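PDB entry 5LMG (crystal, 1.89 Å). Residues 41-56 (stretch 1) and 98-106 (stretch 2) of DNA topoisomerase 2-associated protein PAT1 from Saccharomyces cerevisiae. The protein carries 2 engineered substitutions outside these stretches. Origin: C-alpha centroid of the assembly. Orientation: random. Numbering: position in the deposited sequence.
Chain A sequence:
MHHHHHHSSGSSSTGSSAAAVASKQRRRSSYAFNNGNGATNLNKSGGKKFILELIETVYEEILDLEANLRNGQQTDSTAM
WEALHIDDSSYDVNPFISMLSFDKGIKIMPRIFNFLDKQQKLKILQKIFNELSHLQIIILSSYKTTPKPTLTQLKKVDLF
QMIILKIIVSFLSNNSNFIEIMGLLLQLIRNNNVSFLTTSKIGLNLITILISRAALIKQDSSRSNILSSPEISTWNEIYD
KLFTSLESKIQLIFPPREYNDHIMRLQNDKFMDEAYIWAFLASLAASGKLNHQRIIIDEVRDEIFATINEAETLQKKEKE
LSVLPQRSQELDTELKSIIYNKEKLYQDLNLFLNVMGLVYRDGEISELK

Stretch 1, residues 41-56: NLNKSGGKKFILELIE
Stretch 2 98-106: SMLSFDKGI

Stretch 1 begins as a loop and becomes a helix from Lys48 to Glu56, which continues beyond the stretch. Gly47 is its N-cap residue. In the loop, Gly46 has phi/psi 126/-6 and Gly47 has 100/163, values that call for glycine. Stretch 2 opens in a helix that began earlier in the chain. Met99 to Phe102 form a type I beta turn, and a new helix runs from Asp103 onward with Phe102 as N-cap. The contact buries 603 Å² in total. CA atoms pair Leu42 with Ser98 at 6.5 Å, Ile51 with Met99 at 6.0 Å and Ile55 with Gly105 at 6.1 Å, so both chains advance in the same sense along the contact.

Phe102 has the largest covered area. Its phi/psi is -107/140, and its CA-to-CB bond points toward stretch 1. Chi1 is m (-62°) and chi2 is -86°. Leu52 (m, t) lies over one face of the ring in a CH-pi contact, its CD2 3.9 Å from the Phe102 centroid and 18° off the normal. The other neighbours approach obliquely. Ile51 CG2 is 3.6 Å from Phe102 CE2, Ile55 CD1 is 3.7 Å from Phe102 CD2, and Leu42 CD1 is 3.8 Å from Phe102 CZ. Leu42 has chi1 between wells at -113° and chi2 t. The aliphatic part of Lys48 (all t) also packs here, with CG 4.0 Å from Phe102 CZ.

Ile55 is second. It is helical (-61/-46), with chi1 m and chi2 t, and its CA-to-CB bond points toward stretch 2. Besides Phe102, it touches Met99, with Ile55 CG1 3.7 Å from Met99 CG. Ile55 CG2 lies 3.9 Å from Lys104 CB and 4.1 Å from Gly105 N. An ideal CB on Gly105 would clash with Met99 O at 1.9 Å.

Met99 is third. Its CB points sideways and its rotamer is m, t, m. Met99 CG is 3.8 Å from Ile51 CG2 (Ile51 is m, m), and Met99 SD is 3.8 Å from Leu54 CB. Met99 thus fits against three apolar residues of the stretch 1 helix.

Polar contacts lie toward the two ends. Ser98 (m) donates through OG to Ser45 OG at 2.7 Å. Ser45 (p) in turn donates through OG to Leu42 O at 2.7 Å, linking the contact to the loop backbone. Gly47 N also bonds to Leu42 O at 3.0 Å. At the later end, Lys104 forms a salt bridge with Glu56: Lys104 NZ is 2.9 Å from Glu56 OE1, with a weak hydrogen bond from NZ to Glu56 OE2 at 3.0 Å. The Glu56 CB points away, but its m, m side chain brings the carboxylate back to Lys104, whose chi1 is between wells at -140° and whose chi2 to chi4 are t.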

# COMPACT_ATOMS: atom_id res chain seq x y z
N ASN A 41 -7.91 18.79 8.32
CA ASN A 41 -8.88 19.83 8.00
C ASN A 41 -8.43 20.71 6.82
O ASN A 41 -7.24 21.02 6.70
CB ASN A 41 -9.17 20.71 9.23
CG ASN A 41 -10.61 20.68 9.68
OD1 ASN A 41 -11.52 21.15 8.99
ND2 ASN A 41 -10.85 20.17 10.88
N LEU A 42 -9.40 21.11 5.97
CA LEU A 42 -9.18 21.97 4.80
C LEU A 42 -8.82 23.40 5.19
O LEU A 42 -8.13 24.09 4.44
CB LEU A 42 -10.44 21.98 3.91
CG LEU A 42 -10.32 21.34 2.53
CD1 LEU A 42 -11.69 21.08 1.94
CD2 LEU A 42 -9.50 22.20 1.59
N ASN A 43 -9.31 23.86 6.36
CA ASN A 43 -9.08 25.20 6.89
C ASN A 43 -7.63 25.37 7.39
O ASN A 43 -7.13 26.50 7.42
CB ASN A 43 -10.10 25.53 7.98
CG ASN A 43 -11.53 25.42 7.49
OD1 ASN A 43 -12.10 24.32 7.39
ND2 ASN A 43 -12.13 26.55 7.14
N LYS A 44 -6.96 24.24 7.71
CA LYS A 44 -5.55 24.19 8.14
C LYS A 44 -4.58 24.40 6.95
O LYS A 44 -3.36 24.37 7.13
CB LYS A 44 -5.26 22.85 8.84
CG LYS A 44 -5.45 22.89 10.35
CD LYS A 44 -4.70 21.77 11.05
CE LYS A 44 -4.56 22.00 12.53
NZ LYS A 44 -3.58 21.08 13.15
N SER A 45 -5.14 24.64 5.74
CA SER A 45 -4.40 24.87 4.49
C SER A 45 -4.88 26.12 3.72
O SER A 45 -4.26 26.47 2.71
CB SER A 45 -4.46 23.64 3.60
OG SER A 45 -5.79 23.34 3.24
N GLY A 46 -5.94 26.77 4.21
CA GLY A 46 -6.48 27.98 3.60
C GLY A 46 -7.95 27.97 3.25
O GLY A 46 -8.49 29.00 2.82
N GLY A 47 -8.61 26.82 3.40
CA GLY A 47 -10.03 26.66 3.10
C GLY A 47 -10.31 26.00 1.76
O GLY A 47 -9.44 25.96 0.89
N LYS A 48 -11.56 25.51 1.60
CA LYS A 48 -12.06 24.81 0.41
C LYS A 48 -12.00 25.64 -0.87
O LYS A 48 -11.53 25.13 -1.89
CB LYS A 48 -13.49 24.27 0.64
CG LYS A 48 -13.94 23.26 -0.41
CD LYS A 48 -15.35 22.77 -0.14
CE LYS A 48 -15.77 21.74 -1.15
NZ LYS A 48 -17.10 21.17 -0.82
N LYS A 49 -12.46 26.91 -0.83
CA LYS A 49 -12.46 27.81 -1.99
C LYS A 49 -11.05 28.18 -2.46
O LYS A 49 -10.84 28.36 -3.67
CB LYS A 49 -13.33 29.05 -1.74
CG LYS A 49 -14.82 28.77 -1.86
CD LYS A 49 -15.68 29.99 -1.57
CE LYS A 49 -17.13 29.61 -1.46
NZ LYS A 49 -18.00 30.80 -1.21
N PHE A 50 -10.09 28.26 -1.53
CA PHE A 50 -8.69 28.58 -1.83
C PHE A 50 -8.00 27.39 -2.53
O PHE A 50 -7.30 27.60 -3.53
CB PHE A 50 -7.94 29.01 -0.56
CG PHE A 50 -6.43 29.08 -0.68
CD1 PHE A 50 -5.82 30.07 -1.44
CD2 PHE A 50 -5.62 28.17 -0.02
CE1 PHE A 50 -4.43 30.13 -1.56
CE2 PHE A 50 -4.23 28.23 -0.14
CZ PHE A 50 -3.65 29.21 -0.91
N ILE A 51 -8.21 26.16 -2.02
CA ILE A 51 -7.64 24.93 -2.58
C ILE A 51 -8.23 24.64 -3.98
O ILE A 51 -7.47 24.36 -4.92
CB ILE A 51 -7.73 23.73 -1.58
CG1 ILE A 51 -6.92 24.01 -0.26
CG2 ILE A 51 -7.32 22.40 -2.21
CD1 ILE A 51 -5.37 24.30 -0.37
N LEU A 52 -9.57 24.79 -4.14
CA LEU A 52 -10.26 24.61 -5.42
C LEU A 52 -9.76 25.61 -6.46
O LEU A 52 -9.64 25.25 -7.64
CB LEU A 52 -11.79 24.65 -5.28
CG LEU A 52 -12.44 23.46 -4.56
CD1 LEU A 52 -13.91 23.71 -4.30
CD2 LEU A 52 -12.25 22.15 -5.32
N GLU A 53 -9.40 26.84 -6.02
CA GLU A 53 -8.84 27.89 -6.86
C GLU A 53 -7.42 27.49 -7.29
O GLU A 53 -7.07 27.68 -8.45
CB GLU A 53 -8.82 29.24 -6.13
CG GLU A 53 -8.45 30.42 -7.01
CD GLU A 53 -8.04 31.69 -6.28
OE1 GLU A 53 -7.11 31.63 -5.44
OE2 GLU A 53 -8.61 32.76 -6.60
N LEU A 54 -6.62 26.92 -6.35
CA LEU A 54 -5.26 26.46 -6.64
C LEU A 54 -5.25 25.36 -7.69
O LEU A 54 -4.40 25.40 -8.57
CB LEU A 54 -4.52 26.00 -5.37
CG LEU A 54 -4.11 27.06 -4.33
CD1 LEU A 54 -3.16 26.47 -3.31
CD2 LEU A 54 -3.47 28.31 -4.99
N ILE A 55 -6.21 24.41 -7.60
CA ILE A 55 -6.36 23.30 -8.55
C ILE A 55 -6.64 23.86 -9.96
O ILE A 55 -5.97 23.43 -10.90
CB ILE A 55 -7.42 22.24 -8.07
CG1 ILE A 55 -6.95 21.54 -6.78
CG2 ILE A 55 -7.70 21.19 -9.17
CD1 ILE A 55 -8.03 20.78 -5.99
N GLU A 56 -7.57 24.84 -10.08
CA GLU A 56 -7.93 25.50 -11.35
C GLU A 56 -6.72 26.17 -11.99
O GLU A 56 -6.51 26.02 -13.20
CB GLU A 56 -9.08 26.52 -11.18
CG GLU A 56 -10.42 25.94 -10.75
CD GLU A 56 -10.85 24.64 -11.39
OE1 GLU A 56 -10.96 24.58 -12.64
OE2 GLU A 56 -11.08 23.66 -10.64
N SER A 98 -3.43 19.25 0.69
CA SER A 98 -4.88 19.48 0.63
C SER A 98 -5.46 19.32 -0.78
O SER A 98 -6.58 18.82 -0.90
CB SER A 98 -5.25 20.83 1.22
OG SER A 98 -5.30 20.72 2.63
N MET A 99 -4.68 19.68 -1.83
CA MET A 99 -5.09 19.54 -3.24
C MET A 99 -5.33 18.06 -3.59
O MET A 99 -6.19 17.75 -4.42
CB MET A 99 -4.05 20.17 -4.20
CG MET A 99 -4.18 21.68 -4.30
SD MET A 99 -3.34 22.44 -5.73
CE MET A 99 -1.68 22.50 -5.14
N LEU A 100 -4.62 17.16 -2.89
CA LEU A 100 -4.69 15.71 -3.02
C LEU A 100 -5.97 15.12 -2.39
O LEU A 100 -6.23 13.94 -2.57
CB LEU A 100 -3.42 15.07 -2.43
CG LEU A 100 -2.29 14.67 -3.40
CD1 LEU A 100 -1.73 15.87 -4.13
CD2 LEU A 100 -1.15 14.00 -2.66
N SER A 101 -6.76 15.94 -1.65
CA SER A 101 -8.06 15.56 -1.07
C SER A 101 -9.13 15.53 -2.17
O SER A 101 -10.19 14.97 -1.94
CB SER A 101 -8.51 16.56 -0.02
OG SER A 101 -7.74 16.49 1.17
N PHE A 102 -8.87 16.19 -3.32
CA PHE A 102 -9.82 16.29 -4.43
C PHE A 102 -9.40 15.42 -5.61
O PHE A 102 -8.21 15.36 -5.93
CB PHE A 102 -9.98 17.75 -4.87
CG PHE A 102 -10.53 18.66 -3.79
CD1 PHE A 102 -11.91 18.79 -3.61
CD2 PHE A 102 -9.68 19.36 -2.94
CE1 PHE A 102 -12.42 19.61 -2.60
CE2 PHE A 102 -10.20 20.18 -1.93
CZ PHE A 102 -11.56 20.30 -1.76
N ASP A 103 -10.38 14.75 -6.27
CA ASP A 103 -10.12 13.89 -7.44
C ASP A 103 -9.40 14.64 -8.55
O ASP A 103 -8.50 14.07 -9.18
CB ASP A 103 -11.41 13.27 -7.99
CG ASP A 103 -12.20 12.52 -6.96
OD1 ASP A 103 -11.65 11.56 -6.36
OD2 ASP A 103 -13.37 12.89 -6.73
N LYS A 104 -9.80 15.91 -8.79
CA LYS A 104 -9.18 16.80 -9.78
C LYS A 104 -7.67 16.99 -9.50
O LYS A 104 -6.87 16.88 -10.43
CB LYS A 104 -9.94 18.13 -9.86
CG LYS A 104 -10.08 18.61 -11.28
CD LYS A 104 -10.84 19.92 -11.38
CE LYS A 104 -10.61 20.56 -12.72
NZ LYS A 104 -11.45 21.78 -12.89
N GLY A 105 -7.29 17.18 -8.24
CA GLY A 105 -5.89 17.28 -7.81
C GLY A 105 -5.13 16.00 -8.12
O GLY A 105 -4.07 16.04 -8.75
N ILE A 106 -5.71 14.84 -7.76
CA ILE A 106 -5.14 13.51 -8.01
C ILE A 106 -4.95 13.23 -9.52
O ILE A 106 -3.87 12.81 -9.94
CB ILE A 106 -5.98 12.39 -7.29
CG1 ILE A 106 -5.94 12.56 -5.75
CG2 ILE A 106 -5.53 10.96 -7.72
CD1 ILE A 106 -7.04 11.79 -5.00